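Siroheme decarboxylase (Hydrogenobacter thermophilus, PDB 4CH7) catalyses the decarboxylation of siroheme to didecarboxysiroheme, releasing two molecules of carbon dioxide, a step in heme d1 biosynthesis. Local coordinates at residues A[237-242]-A[292-297]. Residues are numbered along the deposited sequence; the frame is centred on the assembly and turned at random.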
ATOM      1  N   SER A 237     -16.488   3.023  -0.351  1.00 50.91           N
ATOM      2  CA  SER A 237     -17.506   3.908  -0.897  1.00 47.57           C
ATOM      3  C   SER A 237     -16.922   4.616  -2.112  1.00 47.89           C
ATOM      4  O   SER A 237     -15.820   5.164  -2.049  1.00 44.08           O
ATOM      5  CB  SER A 237     -17.964   4.924   0.146  1.00 53.73           C
ATOM      6  OG  SER A 237     -16.943   5.858   0.429  1.00 49.94           O
ATOM      7  N   VAL A 238     -17.644   4.578  -3.225  1.00 41.48           N
ATOM      8  CA  VAL A 238     -17.187   5.247  -4.438  1.00 55.11           C
ATOM      9  C   VAL A 238     -18.148   6.370  -4.815  1.00 47.47           C
ATOM     10  O   VAL A 238     -19.364   6.207  -4.735  1.00 49.97           O
ATOM     11  CB  VAL A 238     -16.990   4.255  -5.606  1.00 51.76           C
ATOM     12  CG1 VAL A 238     -15.889   3.264  -5.268  1.00 48.19           C
ATOM     13  CG2 VAL A 238     -18.283   3.524  -5.922  1.00 55.05           C
ATOM     14  N   TRP A 239     -17.597   7.513  -5.210  1.00 46.17           N
ATOM     15  CA  TRP A 239     -18.405   8.703  -5.441  1.00 51.44           C
ATOM     16  C   TRP A 239     -18.080   9.370  -6.770  1.00 52.53           C
ATOM     17  O   TRP A 239     -16.920   9.417  -7.188  1.00 47.94           O
ATOM     18  CB  TRP A 239     -18.187   9.706  -4.303  1.00 43.09           C
ATOM     19  CG  TRP A 239     -18.392   9.111  -2.940  1.00 55.62           C
ATOM     20  CD1 TRP A 239     -17.515   8.334  -2.243  1.00 55.38           C
ATOM     21  CD2 TRP A 239     -19.553   9.251  -2.109  1.00 53.70           C
ATOM     22  NE1 TRP A 239     -18.060   7.977  -1.032  1.00 54.02           N
ATOM     23  CE2 TRP A 239     -19.311   8.527  -0.926  1.00 54.07           C
ATOM     24  CE3 TRP A 239     -20.772   9.919  -2.250  1.00 55.60           C
ATOM     25  CZ2 TRP A 239     -20.248   8.453   0.110  1.00 57.43           C
ATOM     26  CZ3 TRP A 239     -21.700   9.840  -1.226  1.00 54.75           C
ATOM     27  CH2 TRP A 239     -21.434   9.115  -0.062  1.00 58.60           C
ATOM     28  N   GLU A 240     -19.109   9.883  -7.436  1.00 53.14           N
ATOM     29  CA  GLU A 240     -18.898  10.736  -8.596  1.00 53.44           C
ATOM     30  C   GLU A 240     -18.983  12.189  -8.150  1.00 60.24           C
ATOM     31  O   GLU A 240     -20.051  12.669  -7.763  1.00 55.33           O
ATOM     32  CB  GLU A 240     -19.925  10.451  -9.688  1.00 51.18           C
ATOM     33  CG  GLU A 240     -19.731  11.290 -10.943  1.00 71.01           C
ATOM     34  CD  GLU A 240     -20.703  10.922 -12.043  1.00 72.95           C
ATOM     35  OE1 GLU A 240     -21.117   9.745 -12.103  1.00 77.14           O
ATOM     36  OE2 GLU A 240     -21.058  11.813 -12.841  1.00 73.42           O
ATOM     37  N   VAL A 241     -17.848  12.878  -8.191  1.00 50.04           N
ATOM     38  CA  VAL A 241     -17.752  14.241  -7.693  1.00 51.42           C
ATOM     39  C   VAL A 241     -17.125  15.137  -8.752  1.00 63.44           C
ATOM     40  O   VAL A 241     -16.133  14.756  -9.374  1.00 66.86           O
ATOM     41  CB  VAL A 241     -16.890  14.302  -6.413  1.00 57.45           C
ATOM     42  CG1 VAL A 241     -16.883  15.709  -5.831  1.00 59.27           C
ATOM     43  CG2 VAL A 241     -17.392  13.308  -5.384  1.00 52.25           C
ATOM     44  N   PRO A 242     -17.711  16.327  -8.975  1.00 66.87           N
ATOM     45  CA  PRO A 242     -17.054  17.320  -9.833  1.00 62.84           C
ATOM     46  C   PRO A 242     -15.670  17.665  -9.285  1.00 72.03           C
ATOM     47  O   PRO A 242     -15.545  17.973  -8.101  1.00 69.31           O
ATOM     48  CB  PRO A 242     -17.990  18.536  -9.755  1.00 64.62           C
ATOM     49  CG  PRO A 242     -18.901  18.280  -8.574  1.00 69.21           C
ATOM     50  CD  PRO A 242     -19.028  16.788  -8.502  1.00 68.29           C
ATOM     51  N   GLU A 292     -25.346   8.133   3.284  1.00 59.69           N
ATOM     52  CA  GLU A 292     -26.553   8.908   2.992  1.00 56.41           C
ATOM     53  C   GLU A 292     -26.440  10.357   3.469  1.00 59.94           C
ATOM     54  O   GLU A 292     -26.901  11.279   2.794  1.00 64.43           O
ATOM     55  CB  GLU A 292     -27.786   8.244   3.621  1.00 71.58           C
ATOM     56  CG  GLU A 292     -28.248   6.958   2.936  1.00 71.49           C
ATOM     57  CD  GLU A 292     -29.338   6.240   3.712  1.00 80.77           C
ATOM     58  OE1 GLU A 292     -29.532   6.554   4.905  1.00 76.03           O
ATOM     59  OE2 GLU A 292     -30.003   5.359   3.127  1.00 71.86           O
ATOM     60  N   THR A 293     -25.830  10.548   4.637  1.00 61.91           N
ATOM     61  CA  THR A 293     -25.600  11.881   5.190  1.00 61.82           C
ATOM     62  C   THR A 293     -24.710  12.699   4.258  1.00 63.08           C
ATOM     63  O   THR A 293     -25.048  13.824   3.884  1.00 63.13           O
ATOM     64  CB  THR A 293     -24.935  11.804   6.576  1.00 62.04           C
ATOM     65  OG1 THR A 293     -25.706  10.957   7.438  1.00 61.13           O
ATOM     66  CG2 THR A 293     -24.822  13.189   7.194  1.00 68.19           C
ATOM     67  N   ILE A 294     -23.567  12.119   3.899  1.00 61.43           N
ATOM     68  CA  ILE A 294     -22.627  12.729   2.965  1.00 56.55           C
ATOM     69  C   ILE A 294     -23.304  13.055   1.638  1.00 55.66           C
ATOM     70  O   ILE A 294     -23.145  14.154   1.104  1.00 56.29           O
ATOM     71  CB  ILE A 294     -21.419  11.801   2.718  1.00 57.95           C
ATOM     72  CG1 ILE A 294     -20.548  11.719   3.971  1.00 53.48           C
ATOM     73  CG2 ILE A 294     -20.595  12.286   1.534  1.00 56.35           C
ATOM     74  CD1 ILE A 294     -19.450  10.685   3.893  1.00 57.14           C
ATOM     75  N   SER A 295     -24.060  12.093   1.118  1.00 55.25           N
ATOM     76  CA  SER A 295     -24.823  12.276  -0.112  1.00 58.33           C
ATOM     77  C   SER A 295     -25.774  13.465   0.004  1.00 62.44           C
ATOM     78  O   SER A 295     -25.952  14.225  -0.948  1.00 59.00           O
ATOM     79  CB  SER A 295     -25.611  11.004  -0.433  1.00 52.41           C
ATOM     80  OG  SER A 295     -26.409  11.168  -1.588  1.00 56.63           O
ATOM     81  N   ARG A 296     -26.370  13.621   1.183  1.00 60.37           N
ATOM     82  CA  ARG A 296     -27.331  14.686   1.444  1.00 53.71           C
ATOM     83  C   ARG A 296     -26.663  16.056   1.552  1.00 59.07           C
ATOM     84  O   ARG A 296     -27.002  16.984   0.817  1.00 57.55           O
ATOM     85  CB  ARG A 296     -28.105  14.386   2.731  1.00 59.08           C
ATOM     86  CG  ARG A 296     -29.054  15.491   3.172  1.00 61.55           C
ATOM     87  CD  ARG A 296     -29.707  15.173   4.512  1.00 54.74           C
ATOM     88  NE  ARG A 296     -30.333  13.854   4.525  1.00 66.56           N
ATOM     89  CZ  ARG A 296     -29.860  12.811   5.200  1.00 72.19           C
ATOM     90  NH1 ARG A 296     -28.758  12.933   5.925  1.00 71.47           N
ATOM     91  NH2 ARG A 296     -30.488  11.644   5.155  1.00 70.07           N
ATOM     92  N   GLU A 297     -25.709  16.170   2.472  1.00 55.03           N
ATOM     93  CA  GLU A 297     -25.071  17.449   2.768  1.00 55.51           C
ATOM     94  C   GLU A 297     -24.211  17.972   1.616  1.00 62.35           C
ATOM     95  O   GLU A 297     -24.020  19.182   1.475  1.00 57.76           O
ATOM     96  CB  GLU A 297     -24.237  17.340   4.051  1.00 66.31           C
TER
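In the second AsnC-like ligand-binding domain, the last turn of helix 284-297 packs against W239 of strand 233-239, which carries the strand's share of the contact, meeting I294 and S295. The methyl CG2 of I294 lies over one face of the indole, 3.6 Å from CH2 of W239. CG2 of I294 forms a CH-pi contact with the six-membered ring of W239, 4.1 Å from its centroid and 28° off the ring normal. I294 is turned for this by its first torsion (chi1 -70°), which sets CG2 opposite the backbone N and CG1 beside it. S295 approaches more loosely and obliquely, its backbone N 4.0 Å from CZ3 of W239 with CB close behind, while its hydroxyl bonds to the carbonyl oxygen of L300. Strand and helix belong to an alpha+beta fold, the alpha-beta barrel of the AsnC-like domains, whose eight antiparallel strands here come from both such domains of the single chain; M279 of strand 275-281 touches both W239 and I294, and Y303 stacks on the indole. At the edge of the five-membered ring, NE1 of W239 donates a hydrogen bond of 2.8 Å to OG of S237, two residues back on the same strand. The hydroxyl lies nearly in the ring plane, 14° out of it, which should fix the rotation of the buried indole and satisfies its N-H. A leucine in place of W239 would probably open a gap beneath I294 CG2 and leave S237 OG without its indole donor.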